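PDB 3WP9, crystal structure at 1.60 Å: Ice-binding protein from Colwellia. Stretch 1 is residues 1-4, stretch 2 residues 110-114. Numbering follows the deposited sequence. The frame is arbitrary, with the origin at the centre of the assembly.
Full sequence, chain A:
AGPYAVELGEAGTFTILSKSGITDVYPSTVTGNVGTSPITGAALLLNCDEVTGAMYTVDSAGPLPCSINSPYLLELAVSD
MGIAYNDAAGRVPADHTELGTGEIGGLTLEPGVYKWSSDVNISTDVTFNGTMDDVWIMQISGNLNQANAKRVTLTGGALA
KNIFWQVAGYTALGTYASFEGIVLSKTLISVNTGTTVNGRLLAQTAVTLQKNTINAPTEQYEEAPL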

ATOM      1  N   ALA A   1       7.336  16.466 -12.204  1.00 47.21           N
ATOM      2  CA  ALA A   1       7.332  17.351 -10.999  1.00 50.55           C
ATOM      3  C   ALA A   1       7.458  16.502  -9.725  1.00 49.27           C
ATOM      4  O   ALA A   1       7.080  15.307  -9.722  1.00 46.84           O
ATOM      5  N   GLY A   2       7.992  17.129  -8.668  1.00 48.94           N
ATOM      6  CA  GLY A   2       8.178  16.491  -7.362  1.00 46.93           C
ATOM      7  C   GLY A   2       9.402  15.605  -7.335  1.00 41.17           C
ATOM      8  O   GLY A   2      10.193  15.630  -8.252  1.00 39.44           O
ATOM      9  N   PRO A   3       9.539  14.775  -6.295  1.00 40.07           N
ATOM     10  CA  PRO A   3      10.713  13.900  -6.214  1.00 37.15           C
ATOM     11  C   PRO A   3      10.742  12.797  -7.270  1.00 32.49           C
ATOM     12  O   PRO A   3       9.813  12.665  -8.033  1.00 34.78           O
ATOM     13  N   TYR A   4      11.839  12.046  -7.357  1.00 36.37           N
ATOM     14  CA  TYR A   4      11.891  10.875  -8.236  1.00 33.89           C
ATOM     15  C   TYR A   4      11.104   9.763  -7.524  1.00 29.36           C
ATOM     16  O   TYR A   4      10.911   9.811  -6.281  1.00 29.25           O
ATOM     17  N   GLU A 110      -0.636  18.914  -5.190  1.00 24.24           N
ATOM     18  CA  GLU A 110       0.251  18.888  -6.355  1.00 25.39           C
ATOM     19  C   GLU A 110       1.468  17.972  -6.042  1.00 21.02           C
ATOM     20  O   GLU A 110       1.698  17.687  -4.843  1.00 22.33           O
ATOM     21  N   PRO A 111       2.160  17.485  -7.067  1.00 23.34           N
ATOM     22  CA  PRO A 111       3.324  16.569  -6.931  1.00 23.93           C
ATOM     23  C   PRO A 111       4.333  17.202  -5.981  1.00 25.26           C
ATOM     24  O   PRO A 111       4.466  18.438  -5.922  1.00 28.96           O
ATOM     25  N   GLY A 112       4.992  16.404  -5.180  1.00 23.45           N
ATOM     26  CA  GLY A 112       5.861  16.979  -4.159  1.00 23.04           C
ATOM     27  C   GLY A 112       6.116  16.004  -3.045  1.00 24.64           C
ATOM     28  O   GLY A 112       5.526  14.897  -3.020  1.00 25.21           O
ATOM     29  N   VAL A 113       6.984  16.423  -2.134  1.00 23.71           N
ATOM     30  CA  VAL A 113       7.234  15.708  -0.876  1.00 18.69           C
ATOM     31  C   VAL A 113       6.471  16.380   0.236  1.00 20.04           C
ATOM     32  O   VAL A 113       6.565  17.581   0.474  1.00 17.94           O
ATOM     33  N   TYR A 114       5.609  15.616   0.926  1.00 17.21           N
ATOM     34  CA  TYR A 114       4.800  16.127   2.003  1.00 19.04           C
ATOM     35  C   TYR A 114       5.212  15.413   3.253  1.00 18.48           C
ATOM     36  O   TYR A 114       5.359  14.187   3.249  1.00 18.91           O
TER

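The contact between the chain's first residues and the segment 110-114 is small and apolar: about 200 Å² is buried, both sides summed, and no hydrogen bond crosses it. Packing therefore has to be judged from side-chain direction and closest atom pairs, taken here along the N-terminal stretch.

Ala1 directs its CA-to-CB bond toward the other stretch, and its methyl group meets the ring of Pro111, with Ala1 CB 3.9 Å from Pro111 CB. That separation is typical of van der Waals contact between two saturated carbons. The backbone takes part as well: Ala1 O lies 3.7 Å from Pro111 CB. Pro111 answers in kind, since its own CA-to-CB bond points toward the N-terminal stretch; its ring has the C-gamma exo pucker.

Gly2 brings the two backbones together. Its CA is 4.0 Å from Gly112 CA and 3.9 Å from Gly112 N, and it also approaches Pro111, with Gly2 CA 4.1 Å from Pro111 C. An ideally placed CB on Gly2 would point into this narrow space, 2.8 Å from Gly112 N, and would also clash within its own stretch, 2.6 Å from Pro3 CD. The positive phi of 79° independently favours glycine. Gly112 is a different case: a CB there would point away from Gly2, 5.1 Å from Gly2 CA, so the contact leaves room for it. Its backbone angles, phi 159° and psi 175°, are what call for glycine, because a CB would be jammed against the carbonyl oxygen of Pro111.

Pro3 has the largest covered area of any residue here, 51 Å². Its CA-to-CB bond points toward the other stretch, and its ring is puckered C-gamma endo. Two ring atoms document the fit: Pro3 CD sits 3.6 Å from Gly112 C, while Pro3 CG comes within 3.3 Å of Val113 CG2, a tight apolar approach. Val113 reaches this position although its CA-to-CB bond runs sideways; with chi1 at 175°, the t rotamer, CG2 lies against the proline ring.

Tyr4 ends the walk outside the contact. Its chi1 of 26° falls between the standard wells, its closest side-chain atom, Tyr4 CE1, stays 7.6 Å from Val113 CG2, and it touches a crystal neighbour. Glu110 (chi1 p, chi2 t) and Tyr114 (chi1 m) likewise bury no surface against the N-terminal residues. With no polar pair bridging the stretches, the side-chain packing rests on two apolar pairs, Ala1 with Pro111 and Pro3 with Val113, on either side of the close glycine approach.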

ATOM      1  CB  ALA A   1       6.077  18.237 -10.957  1.00 48.68           C
ATOM      2  CB  PRO A   3      10.587  13.299  -4.815  1.00 35.03           C
ATOM      3  CG  PRO A   3       9.112  13.251  -4.580  1.00 40.70           C
ATOM      4  CD  PRO A   3       8.501  14.431  -5.298  1.00 37.89           C
ATOM      5  CB  TYR A   4      13.340  10.423  -8.506  1.00 46.04           C
ATOM      6  CG  TYR A   4      14.303  10.814  -7.392  1.00 57.26           C
ATOM      7  CD1 TYR A   4      14.523  12.165  -7.087  1.00 66.91           C
ATOM      8  CD2 TYR A   4      14.980   9.845  -6.623  1.00 64.77           C
ATOM      9  CE1 TYR A   4      15.373  12.548  -6.053  1.00 73.33           C
ATOM     10  CE2 TYR A   4      15.845  10.218  -5.583  1.00 67.05           C
ATOM     11  CZ  TYR A   4      16.045  11.580  -5.295  1.00 74.83           C
ATOM     12  OH  TYR A   4      16.891  12.018  -4.257  1.00 62.98           O
ATOM     13  CB  GLU A 110       0.728  20.334  -6.645  1.00 30.31           C
ATOM     14  CG  GLU A 110       1.274  21.017  -5.368  1.00 37.39           C
ATOM     15  CD  GLU A 110       2.068  22.327  -5.583  1.00 49.23           C
ATOM     16  OE1 GLU A 110       1.772  23.080  -6.543  1.00 53.16           O
ATOM     17  OE2 GLU A 110       2.981  22.615  -4.764  1.00 49.98           O
ATOM     18  CB  PRO A 111       3.832  16.430  -8.351  1.00 26.11           C
ATOM     19  CG  PRO A 111       2.608  16.754  -9.205  1.00 24.09           C
ATOM     20  CD  PRO A 111       2.028  17.896  -8.469  1.00 22.34           C
ATOM     21  CB  VAL A 113       8.803  15.576  -0.575  1.00 17.06           C
ATOM     22  CG1 VAL A 113       9.045  14.931   0.802  1.00 18.74           C
ATOM     23  CG2 VAL A 113       9.500  14.781  -1.703  1.00 19.22           C
ATOM     24  CB  TYR A 114       3.302  15.840   1.717  1.00 19.64           C
ATOM     25  CG  TYR A 114       2.759  16.611   0.521  1.00 19.00           C
ATOM     26  CD1 TYR A 114       3.027  16.184  -0.762  1.00 19.17           C
ATOM     27  CD2 TYR A 114       1.935  17.729   0.700  1.00 22.78           C
ATOM     28  CE1 TYR A 114       2.525  16.880  -1.895  1.00 22.04           C
ATOM     29  CE2 TYR A 114       1.420  18.434  -0.428  1.00 22.41           C
ATOM     30  CZ  TYR A 114       1.747  17.999  -1.695  1.00 22.46           C
ATOM     31  OH  TYR A 114       1.254  18.665  -2.843  1.00 26.47           O
TER